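Esterase E25 (Uncultured bacterium, PDB 4Q05) probably hydrolyses carboxylic esters, as an esterase of the GTSAG motif subfamily of the bacterial hormone-sensitive lipase family. Local coordinates at residues A[137-145]-A[262-270]; A[125-133]-A[351-360]. One frame throughout, in Å; residues are numbered along the deposited sequence.

Interaction 1 of 2, residues A[137-145]-A[262-270]; sequences HGGAFVLNG and FLEAAVRLY
Phe141 and Tyr270 lay their rings against each other in an offset stack. The centroids are 4.0 Å apart and the planes are 22° from parallel. CD1 of Phe141 sits over the centre of the Tyr270 ring. Phe141 CE1 comes closest, 3.3 Å from Tyr270 CE2. On the helix side, CG of Tyr270 is anti to the backbone N (chi1 178°), which carries the ring out over Phe141. The hydroxyl of Tyr270 goes on to a hydrogen bond with Asn210. Val267 CG2 meets the Phe141 ring obliquely, 4.2 Å from Phe141 CE2.

Segment 137-145 follows strand 132-136 and begins His-Gly-Gly, the HGG loop of the hormone-sensitive lipase family, whose glycines usually serve the oxyanion hole. Here the backbone of Gly139 is hydrogen-bonded to Gly207, within the probable nucleophile elbow.

Ala140, the centre of an inverse gamma turn, presses CB tightly on Leu263 CD1 at 3.5 Å. Ala140 O lies 3.4 Å from Ala266 CB. The side chains of Val142 and Leu269 cross at about a right angle, Val142 CG1 lying 4.0 Å from Leu269 CD2. Val142 CG2 meets the Phe262 ring obliquely. Leu143 and Phe262 approach from opposite directions, with Leu143 CD1 4.1 Å from Phe262 CE2.

Interaction 2 of 2, residues A[125-133]-A[351-360]; sequences APDLEDKLF and LNAFLLQHLR
Lys131 and Leu359 slide past each other in opposite directions, and the lysine makes contact along most of its length. CB of Lys131 starts against CD1 of Leu359 at 3.8 Å. CG stays near the same methyl. The chain bends at chi2 (-53°), and CD then passes CB of Leu359. Lys131 CE lies 3.7 Å from Arg360 N. A second bend, at chi4 (-50°), turns NZ back to its own loop. There Lys131 NZ donates to Asp127 O at 2.8 Å, tilted 24° from the carbonyl plane. It also forms a salt bridge on the syn lone pair of Asp130, where Lys131 NZ is 2.7 Å from Asp130 OD1. Lys199 holds the other oxygen of Asp130 and also pairs with the terminal carboxylate of Arg360. With an alanine here in place of Lys131, Asp130 OD1 and the Asp127 carbonyl would probably lose this partner, and a gap would be likely to open beside Leu359.

In the alpha/beta hydrolase fold this is where the turn leading into the inner strand 132-136 meets the end of the C-terminal helix 342-358. Phe133 and Leu359 both also rest on Ala201 of the neighbouring strand 200-205.

Leu128 crosses Leu355 and Leu356 at about right angles. Leu128 CD2 is 3.6 Å from Leu356 CD2 and 4.1 Å from Leu355 CB. The same methyl, Leu356 CD2, touches Asp127 CB at 3.5 Å. Deeper in, CD1 of Leu355 meets the edge of the Phe133 ring near its plane. Leu351 CD2 approaches that ring obliquely, 4.2 Å from Phe133 CE2.

How the interactions relate
The two contacts lie on opposite sides of the chain's centre, their own centres about 30 Å apart. Strand 132-136 connects them: residues 125-133 lead into it and residues 137-145 leave it. Interaction 1 is nested inside the loop that interaction 2 closes. Interaction 1 is the more buried, and joins a loop near the probable nucleophile elbow to helix 262-271. Its contacts across the segments are aromatic and apolar. Interaction 2 is partly buried, and joins the strand's entry to the C-terminal helix. It grades from an apolar inner end to a charged rim near the chain terminus. The area buried is similar, 412 and 470 Å².

Interaction 1 of 2, residues A[137-145]-A[262-270]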
ATOM      1  N   HIS A 137       7.564  -7.358 -20.033  1.00 25.02           N
ATOM      2  CA  HIS A 137       8.312  -6.182 -19.613  1.00 24.03           C
ATOM      3  C   HIS A 137       7.435  -4.935 -19.485  1.00 23.71           C
ATOM      4  O   HIS A 137       6.362  -4.852 -20.079  1.00 23.35           O
ATOM      5  CB  HIS A 137       9.496  -5.925 -20.559  1.00 23.91           C
ATOM      6  CG  HIS A 137       9.097  -5.546 -21.956  1.00 24.36           C
ATOM      7  ND1 HIS A 137       8.566  -4.312 -22.273  1.00 26.79           N
ATOM      8  CD2 HIS A 137       9.158  -6.239 -23.120  1.00 27.81           C
ATOM      9  CE1 HIS A 137       8.326  -4.259 -23.573  1.00 27.64           C
ATOM     10  NE2 HIS A 137       8.685  -5.411 -24.111  1.00 26.39           N
ATOM     11  N   GLY A 138       7.899  -3.986 -18.681  1.00 26.16           N
ATOM     12  CA  GLY A 138       7.220  -2.719 -18.492  1.00 26.50           C
ATOM     13  C   GLY A 138       7.630  -1.697 -19.530  1.00 28.99           C
ATOM     14  O   GLY A 138       8.048  -2.040 -20.635  1.00 27.43           O
ATOM     15  N   GLY A 139       7.550  -0.425 -19.157  1.00 33.79           N
ATOM     16  CA  GLY A 139       7.636   0.635 -20.138  1.00 29.81           C
ATOM     17  C   GLY A 139       6.205   0.932 -20.528  1.00 33.14           C
ATOM     18  O   GLY A 139       5.322   0.076 -20.381  1.00 32.00           O
ATOM     19  N   ALA A 140       5.971   2.119 -21.022  1.00 25.52           N
ATOM     20  CA  ALA A 140       4.659   2.513 -21.374  1.00 28.86           C
ATOM     21  C   ALA A 140       4.322   2.125 -22.800  1.00 27.95           C
ATOM     22  O   ALA A 140       4.221   2.963 -23.660  1.00 26.59           O
ATOM     23  CB  ALA A 140       4.484   3.987 -21.175  1.00 27.30           C
ATOM     24  N   PHE A 141       4.171   0.836 -23.002  1.00 23.45           N
ATOM     25  CA  PHE A 141       3.553   0.268 -24.174  1.00 29.38           C
ATOM     26  C   PHE A 141       4.348   0.292 -25.476  1.00 27.20           C
ATOM     27  O   PHE A 141       4.000  -0.381 -26.393  1.00 26.45           O
ATOM     28  CB  PHE A 141       2.185   0.904 -24.422  1.00 28.06           C
ATOM     29  CG  PHE A 141       1.267   0.811 -23.247  1.00 27.92           C
ATOM     30  CD1 PHE A 141       0.628  -0.353 -22.972  1.00 25.92           C
ATOM     31  CD2 PHE A 141       1.099   1.866 -22.394  1.00 31.34           C
ATOM     32  CE1 PHE A 141      -0.178  -0.460 -21.882  1.00 30.15           C
ATOM     33  CE2 PHE A 141       0.298   1.754 -21.296  1.00 29.14           C
ATOM     34  CZ  PHE A 141      -0.341   0.594 -21.049  1.00 24.89           C
ATOM     35  N   VAL A 142       5.410   1.060 -25.517  1.00 24.27           N
ATOM     36  CA  VAL A 142       6.190   1.170 -26.726  1.00 27.73           C
ATOM     37  C   VAL A 142       7.674   1.053 -26.416  1.00 27.94           C
ATOM     38  O   VAL A 142       8.469   1.040 -27.305  1.00 26.13           O
ATOM     39  CB  VAL A 142       5.973   2.490 -27.467  1.00 23.54           C
ATOM     40  CG1 VAL A 142       4.543   2.645 -27.873  1.00 23.70           C
ATOM     41  CG2 VAL A 142       6.358   3.647 -26.598  1.00 27.61           C
ATOM     42  N   LEU A 143       8.011   0.983 -25.144  1.00 25.37           N
ATOM     43  CA  LEU A 143       9.393   0.995 -24.690  1.00 27.52           C
ATOM     44  C   LEU A 143       9.902  -0.400 -24.354  1.00 28.65           C
ATOM     45  O   LEU A 143       9.125  -1.336 -24.195  1.00 28.12           O
ATOM     46  CB  LEU A 143       9.550   1.911 -23.472  1.00 25.35           C
ATOM     47  CG  LEU A 143       9.161   3.376 -23.704  1.00 29.83           C
ATOM     48  CD1 LEU A 143       9.277   4.203 -22.421  1.00 27.60           C
ATOM     49  CD2 LEU A 143       9.990   3.999 -24.845  1.00 26.86           C
ATOM     50  N   ASN A 144      11.219  -0.517 -24.250  1.00 28.03           N
ATOM     51  CA  ASN A 144      11.882  -1.740 -23.811  1.00 25.42           C
ATOM     52  C   ASN A 144      11.710  -2.941 -24.723  1.00 26.71           C
ATOM     53  O   ASN A 144      11.660  -4.073 -24.257  1.00 28.09           O
ATOM     54  CB  ASN A 144      11.469  -2.090 -22.380  1.00 27.96           C
ATOM     55  CG  ASN A 144      11.776  -0.965 -21.395  1.00 31.90           C
ATOM     56  OD1 ASN A 144      12.833  -0.340 -21.453  1.00 36.76           O
ATOM     57  ND2 ASN A 144      10.845  -0.697 -20.506  1.00 27.14           N
ATOM     58  N   GLY A 145      11.637  -2.689 -26.025  1.00 25.76           N
ATOM     59  CA  GLY A 145      11.623  -3.754 -27.005  1.00 29.33           C
ATOM     60  C   GLY A 145      12.973  -4.445 -27.014  1.00 34.04           C
ATOM     61  O   GLY A 145      13.981  -3.882 -26.572  1.00 28.22           O
ATOM     62  N   PHE A 262       4.141  12.735 -22.846  1.00 25.97           N
ATOM     63  CA  PHE A 262       4.557  11.449 -23.383  1.00 26.16           C
ATOM     64  C   PHE A 262       3.673  10.276 -22.973  1.00 25.71           C
ATOM     65  O   PHE A 262       3.220   9.495 -23.821  1.00 25.81           O
ATOM     66  CB  PHE A 262       6.008  11.142 -23.024  1.00 27.05           C
ATOM     67  CG  PHE A 262       6.470   9.830 -23.558  1.00 27.70           C
ATOM     68  CD1 PHE A 262       6.826   9.700 -24.889  1.00 26.40           C
ATOM     69  CD2 PHE A 262       6.492   8.707 -22.752  1.00 26.56           C
ATOM     70  CE1 PHE A 262       7.229   8.480 -25.402  1.00 26.95           C
ATOM     71  CE2 PHE A 262       6.891   7.483 -23.260  1.00 28.34           C
ATOM     72  CZ  PHE A 262       7.261   7.373 -24.596  1.00 26.78           C
ATOM     73  N   LEU A 263       3.431  10.136 -21.675  1.00 29.45           N
ATOM     74  CA  LEU A 263       2.727   8.953 -21.199  1.00 25.13           C
ATOM     75  C   LEU A 263       1.343   8.903 -21.813  1.00 24.28           C
ATOM     76  O   LEU A 263       0.934   7.876 -22.332  1.00 23.90           O
ATOM     77  CB  LEU A 263       2.644   8.932 -19.673  1.00 22.03           C
ATOM     78  CG  LEU A 263       1.935   7.716 -19.088  1.00 23.03           C
ATOM     79  CD1 LEU A 263       2.536   6.422 -19.658  1.00 24.81           C
ATOM     80  CD2 LEU A 263       1.983   7.721 -17.547  1.00 24.27           C
ATOM     81  N   GLU A 264       0.628  10.021 -21.785  1.00 24.68           N
ATOM     82  CA  GLU A 264      -0.690  10.036 -22.403  1.00 27.03           C
ATOM     83  C   GLU A 264      -0.613   9.689 -23.894  1.00 26.41           C
ATOM     84  O   GLU A 264      -1.439   8.943 -24.413  1.00 29.10           O
ATOM     85  CB  GLU A 264      -1.397  11.386 -22.206  1.00 29.23           C
ATOM     86  CG  GLU A 264      -2.725  11.412 -22.950  1.00 35.60           C
ATOM     87  CD  GLU A 264      -3.570  12.643 -22.681  1.00 38.03           C
ATOM     88  OE1 GLU A 264      -3.088  13.583 -22.012  1.00 36.83           O
ATOM     89  OE2 GLU A 264      -4.732  12.656 -23.149  1.00 40.46           O
ATOM     90  N   ALA A 265       0.387  10.234 -24.576  1.00 28.84           N
ATOM     91  CA  ALA A 265       0.562   9.962 -25.998  1.00 24.74           C
ATOM     92  C   ALA A 265       0.782   8.473 -26.213  1.00 24.99           C
ATOM     93  O   ALA A 265       0.189   7.873 -27.118  1.00 24.96           O
ATOM     94  CB  ALA A 265       1.731  10.762 -26.553  1.00 23.78           C
ATOM     95  N   ALA A 266       1.626   7.866 -25.379  1.00 24.56           N
ATOM     96  CA  ALA A 266       1.882   6.433 -25.487  1.00 24.61           C
ATOM     97  C   ALA A 266       0.607   5.638 -25.228  1.00 26.40           C
ATOM     98  O   ALA A 266       0.296   4.674 -25.935  1.00 25.48           O
ATOM     99  CB  ALA A 266       2.983   6.004 -24.515  1.00 25.71           C
ATOM    100  N   VAL A 267      -0.136   6.055 -24.212  1.00 26.70           N
ATOM    101  CA  VAL A 267      -1.374   5.377 -23.876  1.00 22.83           C
ATOM    102  C   VAL A 267      -2.313   5.446 -25.080  1.00 24.13           C
ATOM    103  O   VAL A 267      -2.852   4.428 -25.523  1.00 23.45           O
ATOM    104  CB  VAL A 267      -2.026   6.009 -22.638  1.00 23.72           C
ATOM    105  CG1 VAL A 267      -3.474   5.522 -22.474  1.00 22.58           C
ATOM    106  CG2 VAL A 267      -1.194   5.709 -21.400  1.00 24.57           C
ATOM    107  N   ARG A 268      -2.475   6.650 -25.631  1.00 27.36           N
ATOM    108  CA  ARG A 268      -3.354   6.830 -26.788  1.00 28.02           C
ATOM    109  C   ARG A 268      -2.880   6.046 -28.005  1.00 26.60           C
ATOM    110  O   ARG A 268      -3.699   5.505 -28.753  1.00 27.92           O
ATOM    111  CB  ARG A 268      -3.561   8.317 -27.108  1.00 31.96           C
ATOM    112  CG  ARG A 268      -4.365   9.009 -26.023  1.00 30.22           C
ATOM    113  CD  ARG A 268      -4.721  10.451 -26.327  1.00 35.11           C
ATOM    114  NE  ARG A 268      -5.538  10.970 -25.236  1.00 41.48           N
ATOM    115  CZ  ARG A 268      -6.838  10.720 -25.087  1.00 43.42           C
ATOM    116  NH1 ARG A 268      -7.489   9.983 -25.984  1.00 37.30           N
ATOM    117  NH2 ARG A 268      -7.489  11.217 -24.045  1.00 40.28           N
ATOM    118  N   LEU A 269      -1.566   5.959 -28.209  1.00 26.93           N
ATOM    119  CA  LEU A 269      -1.073   5.121 -29.301  1.00 24.89           C
ATOM    120  C   LEU A 269      -1.501   3.666 -29.068  1.00 30.16           C
ATOM    121  O   LEU A 269      -2.038   3.013 -29.963  1.00 28.08           O
ATOM    122  CB  LEU A 269       0.444   5.225 -29.430  1.00 25.17           C
ATOM    123  CG  LEU A 269       1.033   4.530 -30.658  1.00 30.68           C
ATOM    124  CD1 LEU A 269       0.401   5.068 -31.936  1.00 28.22           C
ATOM    125  CD2 LEU A 269       2.546   4.694 -30.686  1.00 28.96           C
ATOM    126  N   TYR A 270      -1.272   3.175 -27.852  1.00 26.26           N
ATOM    127  CA  TYR A 270      -1.677   1.826 -27.440  1.00 27.42           C
ATOM    128  C   TYR A 270      -3.176   1.600 -27.629  1.00 25.09           C
ATOM    129  O   TYR A 270      -3.599   0.574 -28.172  1.00 27.78           O
ATOM    130  CB  TYR A 270      -1.321   1.633 -25.961  1.00 24.83           C
ATOM    131  CG  TYR A 270      -1.719   0.314 -25.350  1.00 22.85           C
ATOM    132  CD1 TYR A 270      -1.235  -0.885 -25.852  1.00 27.93           C
ATOM    133  CD2 TYR A 270      -2.547   0.271 -24.226  1.00 27.27           C
ATOM    134  CE1 TYR A 270      -1.583  -2.094 -25.277  1.00 29.60           C
ATOM    135  CE2 TYR A 270      -2.905  -0.939 -23.639  1.00 25.53           C
ATOM    136  CZ  TYR A 270      -2.415  -2.120 -24.167  1.00 26.95           C
ATOM    137  OH  TYR A 270      -2.751  -3.339 -23.603  1.00 29.86           O
TER

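Interaction 2 of 2, residues A[125-133]-A[351-360]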
ATOM      1  N   ALA A 125      15.731 -22.050  -7.123  1.00 37.39           N
ATOM      2  CA  ALA A 125      15.278 -22.678  -5.886  1.00 36.40           C
ATOM      3  C   ALA A 125      14.822 -24.106  -6.153  1.00 43.47           C
ATOM      4  O   ALA A 125      14.132 -24.372  -7.137  1.00 40.69           O
ATOM      5  CB  ALA A 125      14.166 -21.878  -5.244  1.00 37.67           C
ATOM      6  N   PRO A 126      15.209 -25.036  -5.270  1.00 44.43           N
ATOM      7  CA  PRO A 126      14.857 -26.448  -5.444  1.00 46.79           C
ATOM      8  C   PRO A 126      13.398 -26.643  -5.853  1.00 46.11           C
ATOM      9  O   PRO A 126      13.124 -27.330  -6.840  1.00 44.40           O
ATOM     10  CB  PRO A 126      15.112 -27.036  -4.055  1.00 48.06           C
ATOM     11  CG  PRO A 126      16.249 -26.204  -3.522  1.00 53.51           C
ATOM     12  CD  PRO A 126      16.019 -24.807  -4.058  1.00 48.70           C
ATOM     13  N   ASP A 127      12.469 -26.042  -5.119  1.00 41.84           N
ATOM     14  CA  ASP A 127      11.057 -26.252  -5.426  1.00 41.35           C
ATOM     15  C   ASP A 127      10.566 -25.400  -6.600  1.00 38.22           C
ATOM     16  O   ASP A 127       9.390 -25.452  -6.938  1.00 35.95           O
ATOM     17  CB  ASP A 127      10.173 -26.026  -4.195  1.00 47.61           C
ATOM     18  CG  ASP A 127      10.403 -27.065  -3.103  1.00 56.82           C
ATOM     19  OD1 ASP A 127      10.711 -28.234  -3.429  1.00 62.48           O
ATOM     20  OD2 ASP A 127      10.271 -26.709  -1.913  1.00 70.11           O
ATOM     21  N   LEU A 128      11.460 -24.618  -7.208  1.00 34.18           N
ATOM     22  CA  LEU A 128      11.112 -23.842  -8.406  1.00 36.96           C
ATOM     23  C   LEU A 128      11.791 -24.409  -9.649  1.00 37.92           C
ATOM     24  O   LEU A 128      11.697 -23.847 -10.748  1.00 32.25           O
ATOM     25  CB  LEU A 128      11.476 -22.370  -8.234  1.00 28.86           C
ATOM     26  CG  LEU A 128      10.730 -21.651  -7.111  1.00 32.15           C
ATOM     27  CD1 LEU A 128      11.056 -20.163  -7.120  1.00 28.94           C
ATOM     28  CD2 LEU A 128       9.232 -21.882  -7.254  1.00 31.44           C
ATOM     29  N   GLU A 129      12.462 -25.539  -9.464  1.00 35.92           N
ATOM     30  CA  GLU A 129      13.213 -26.177 -10.536  1.00 40.51           C
ATOM     31  C   GLU A 129      12.343 -26.592 -11.735  1.00 36.11           C
ATOM     32  O   GLU A 129      12.793 -26.530 -12.871  1.00 36.98           O
ATOM     33  CB  GLU A 129      14.005 -27.370  -9.981  1.00 42.94           C
ATOM     34  CG  GLU A 129      14.774 -28.142 -11.020  1.00 46.63           C
ATOM     35  CD  GLU A 129      15.837 -27.311 -11.701  1.00 44.68           C
ATOM     36  OE1 GLU A 129      16.367 -26.384 -11.060  1.00 47.00           O
ATOM     37  OE2 GLU A 129      16.142 -27.597 -12.876  1.00 56.12           O
ATOM     38  N   ASP A 130      11.106 -27.016 -11.492  1.00 32.03           N
ATOM     39  CA  ASP A 130      10.207 -27.356 -12.598  1.00 35.24           C
ATOM     40  C   ASP A 130       9.188 -26.250 -12.854  1.00 35.32           C
ATOM     41  O   ASP A 130       8.139 -26.484 -13.460  1.00 36.17           O
ATOM     42  CB  ASP A 130       9.465 -28.662 -12.321  1.00 37.19           C
ATOM     43  CG  ASP A 130       8.486 -28.544 -11.163  1.00 42.59           C
ATOM     44  OD1 ASP A 130       8.638 -27.616 -10.336  1.00 40.72           O
ATOM     45  OD2 ASP A 130       7.573 -29.392 -11.077  1.00 46.19           O
ATOM     46  N   LYS A 131       9.492 -25.044 -12.391  1.00 29.76           N
ATOM     47  CA  LYS A 131       8.552 -23.939 -12.517  1.00 29.84           C
ATOM     48  C   LYS A 131       9.079 -22.938 -13.543  1.00 28.40           C
ATOM     49  O   LYS A 131      10.254 -22.967 -13.904  1.00 28.41           O
ATOM     50  CB  LYS A 131       8.353 -23.258 -11.159  1.00 29.46           C
ATOM     51  CG  LYS A 131       7.961 -24.204 -10.016  1.00 29.66           C
ATOM     52  CD  LYS A 131       6.752 -25.050 -10.369  1.00 31.48           C
ATOM     53  CE  LYS A 131       6.159 -25.723  -9.131  1.00 32.05           C
ATOM     54  NZ  LYS A 131       7.203 -26.425  -8.344  1.00 35.27           N
ATOM     55  N   LEU A 132       8.216 -22.046 -14.013  1.00 27.28           N
ATOM     56  CA  LEU A 132       8.656 -21.041 -14.971  1.00 29.55           C
ATOM     57  C   LEU A 132       7.965 -19.704 -14.742  1.00 27.09           C
ATOM     58  O   LEU A 132       6.751 -19.644 -14.509  1.00 29.48           O
ATOM     59  CB  LEU A 132       8.412 -21.513 -16.407  1.00 28.62           C
ATOM     60  CG  LEU A 132       8.829 -20.542 -17.513  1.00 24.18           C
ATOM     61  CD1 LEU A 132      10.334 -20.369 -17.547  1.00 22.22           C
ATOM     62  CD2 LEU A 132       8.312 -21.025 -18.872  1.00 29.50           C
ATOM     63  N   PHE A 133       8.745 -18.633 -14.803  1.00 26.50           N
ATOM     64  CA  PHE A 133       8.188 -17.300 -14.669  1.00 26.62           C
ATOM     65  C   PHE A 133       8.183 -16.672 -16.043  1.00 22.93           C
ATOM     66  O   PHE A 133       9.236 -16.434 -16.631  1.00 24.67           O
ATOM     67  CB  PHE A 133       9.015 -16.443 -13.703  1.00 25.77           C
ATOM     68  CG  PHE A 133       8.399 -15.104 -13.415  1.00 25.92           C
ATOM     69  CD1 PHE A 133       8.420 -14.100 -14.367  1.00 24.43           C
ATOM     70  CD2 PHE A 133       7.792 -14.856 -12.192  1.00 25.60           C
ATOM     71  CE1 PHE A 133       7.847 -12.872 -14.121  1.00 25.38           C
ATOM     72  CE2 PHE A 133       7.216 -13.635 -11.929  1.00 28.94           C
ATOM     73  CZ  PHE A 133       7.243 -12.632 -12.898  1.00 28.80           C
ATOM     74  N   LEU A 351       8.659 -12.442  -3.293  1.00 22.35           N
ATOM     75  CA  LEU A 351       8.154 -13.035  -4.524  1.00 24.19           C
ATOM     76  C   LEU A 351       8.512 -14.513  -4.527  1.00 25.71           C
ATOM     77  O   LEU A 351       7.675 -15.374  -4.799  1.00 28.34           O
ATOM     78  CB  LEU A 351       8.739 -12.346  -5.764  1.00 22.12           C
ATOM     79  CG  LEU A 351       8.237 -12.928  -7.095  1.00 28.03           C
ATOM     80  CD1 LEU A 351       6.714 -12.969  -7.125  1.00 26.36           C
ATOM     81  CD2 LEU A 351       8.786 -12.173  -8.309  1.00 22.64           C
ATOM     82  N   ASN A 352       9.766 -14.805  -4.207  1.00 26.01           N
ATOM     83  CA  ASN A 352      10.211 -16.185  -4.137  1.00 27.13           C
ATOM     84  C   ASN A 352       9.325 -17.017  -3.226  1.00 28.00           C
ATOM     85  O   ASN A 352       8.904 -18.114  -3.590  1.00 26.60           O
ATOM     86  CB  ASN A 352      11.662 -16.266  -3.670  1.00 28.95           C
ATOM     87  CG  ASN A 352      12.101 -17.697  -3.418  1.00 33.64           C
ATOM     88  OD1 ASN A 352      12.547 -18.395  -4.331  1.00 36.81           O
ATOM     89  ND2 ASN A 352      11.963 -18.141  -2.189  1.00 29.46           N
ATOM     90  N   ALA A 353       9.039 -16.494  -2.038  1.00 26.52           N
ATOM     91  CA  ALA A 353       8.184 -17.206  -1.097  1.00 28.61           C
ATOM     92  C   ALA A 353       6.784 -17.377  -1.677  1.00 29.63           C
ATOM     93  O   ALA A 353       6.121 -18.382  -1.460  1.00 27.88           O
ATOM     94  CB  ALA A 353       8.131 -16.483   0.245  1.00 28.00           C
ATOM     95  N   PHE A 354       6.354 -16.386  -2.437  1.00 25.47           N
ATOM     96  CA  PHE A 354       5.022 -16.367  -3.019  1.00 27.53           C
ATOM     97  C   PHE A 354       4.920 -17.426  -4.115  1.00 27.83           C
ATOM     98  O   PHE A 354       3.921 -18.127  -4.216  1.00 30.90           O
ATOM     99  CB  PHE A 354       4.753 -14.967  -3.578  1.00 25.93           C
ATOM    100  CG  PHE A 354       3.366 -14.773  -4.101  1.00 28.45           C
ATOM    101  CD1 PHE A 354       2.349 -14.346  -3.264  1.00 25.67           C
ATOM    102  CD2 PHE A 354       3.087 -14.981  -5.446  1.00 26.88           C
ATOM    103  CE1 PHE A 354       1.069 -14.144  -3.748  1.00 29.47           C
ATOM    104  CE2 PHE A 354       1.807 -14.764  -5.942  1.00 27.51           C
ATOM    105  CZ  PHE A 354       0.796 -14.355  -5.087  1.00 24.11           C
ATOM    106  N   LEU A 355       5.966 -17.542  -4.930  1.00 29.22           N
ATOM    107  CA  LEU A 355       6.026 -18.578  -5.963  1.00 29.11           C
ATOM    108  C   LEU A 355       6.111 -19.981  -5.353  1.00 33.59           C
ATOM    109  O   LEU A 355       5.492 -20.919  -5.849  1.00 35.02           O
ATOM    110  CB  LEU A 355       7.218 -18.347  -6.894  1.00 30.03           C
ATOM    111  CG  LEU A 355       7.254 -17.028  -7.672  1.00 29.88           C
ATOM    112  CD1 LEU A 355       8.488 -16.975  -8.553  1.00 26.61           C
ATOM    113  CD2 LEU A 355       5.985 -16.846  -8.503  1.00 27.62           C
ATOM    114  N   LEU A 356       6.886 -20.129  -4.287  1.00 28.63           N
ATOM    115  CA  LEU A 356       6.954 -21.422  -3.600  1.00 36.08           C
ATOM    116  C   LEU A 356       5.593 -21.822  -3.047  1.00 33.72           C
ATOM    117  O   LEU A 356       5.233 -22.994  -3.044  1.00 33.70           O
ATOM    118  CB  LEU A 356       7.993 -21.405  -2.477  1.00 31.50           C
ATOM    119  CG  LEU A 356       9.447 -21.367  -2.946  1.00 36.41           C
ATOM    120  CD1 LEU A 356      10.382 -21.205  -1.761  1.00 38.12           C
ATOM    121  CD2 LEU A 356       9.781 -22.624  -3.737  1.00 44.44           C
ATOM    122  N   GLN A 357       4.825 -20.850  -2.579  1.00 28.84           N
ATOM    123  CA  GLN A 357       3.515 -21.178  -2.021  1.00 30.65           C
ATOM    124  C   GLN A 357       2.461 -21.517  -3.071  1.00 34.26           C
ATOM    125  O   GLN A 357       1.658 -22.431  -2.873  1.00 37.53           O
ATOM    126  CB  GLN A 357       3.000 -20.066  -1.117  1.00 33.31           C
ATOM    127  CG  GLN A 357       1.558 -20.297  -0.685  1.00 41.18           C
ATOM    128  CD  GLN A 357       1.152 -19.470   0.521  1.00 51.25           C
ATOM    129  OE1 GLN A 357       0.035 -19.600   1.029  1.00 56.02           O
ATOM    130  NE2 GLN A 357       2.051 -18.612   0.980  1.00 42.47           N
ATOM    131  N   HIS A 358       2.461 -20.799  -4.190  1.00 26.30           N
ATOM    132  CA  HIS A 358       1.343 -20.902  -5.116  1.00 29.38           C
ATOM    133  C   HIS A 358       1.573 -21.767  -6.359  1.00 31.54           C
ATOM    134  O   HIS A 358       0.622 -22.295  -6.923  1.00 33.22           O
ATOM    135  CB  HIS A 358       0.846 -19.507  -5.500  1.00 29.12           C
ATOM    136  CG  HIS A 358       0.381 -18.699  -4.328  1.00 28.28           C
ATOM    137  ND1 HIS A 358      -0.725 -19.043  -3.585  1.00 29.80           N
ATOM    138  CD2 HIS A 358       0.889 -17.584  -3.750  1.00 32.18           C
ATOM    139  CE1 HIS A 358      -0.893 -18.166  -2.611  1.00 34.41           C
ATOM    140  NE2 HIS A 358       0.076 -17.272  -2.685  1.00 28.38           N
ATOM    141  N   LEU A 359       2.817 -21.896  -6.803  1.00 32.52           N
ATOM    142  CA  LEU A 359       3.087 -22.710  -7.983  1.00 34.75           C
ATOM    143  C   LEU A 359       3.158 -24.167  -7.562  1.00 39.71           C
ATOM    144  O   LEU A 359       3.713 -24.486  -6.513  1.00 35.30           O
ATOM    145  CB  LEU A 359       4.401 -22.310  -8.650  1.00 32.68           C
ATOM    146  CG  LEU A 359       4.516 -20.889  -9.213  1.00 30.16           C
ATOM    147  CD1 LEU A 359       5.814 -20.762  -9.977  1.00 26.12           C
ATOM    148  CD2 LEU A 359       3.334 -20.565 -10.109  1.00 30.11           C
ATOM    149  N   ARG A 360       2.589 -25.051  -8.375  1.00 38.19           N
ATOM    150  CA  ARG A 360       2.675 -26.477  -8.095  1.00 41.86           C
ATOM    151  C   ARG A 360       2.568 -27.302  -9.367  1.00 41.31           C
ATOM    152  O   ARG A 360       1.879 -26.927 -10.319  1.00 39.18           O
ATOM    153  CB  ARG A 360       1.626 -26.916  -7.061  1.00 44.96           C
ATOM    154  CG  ARG A 360       0.401 -26.024  -6.968  1.00 52.68           C
ATOM    155  CD  ARG A 360      -0.832 -26.834  -6.568  1.00 64.95           C
ATOM    156  NE  ARG A 360      -1.953 -25.997  -6.134  1.00 69.44           N
ATOM    157  CZ  ARG A 360      -3.093 -25.843  -6.809  1.00 70.81           C
ATOM    158  NH1 ARG A 360      -3.280 -26.468  -7.966  1.00 68.18           N
ATOM    159  NH2 ARG A 360      -4.054 -25.061  -6.323  1.00 68.52           N
ATOM    160  OXT ARG A 360       3.196 -28.353  -9.463  1.00 44.73           O
TER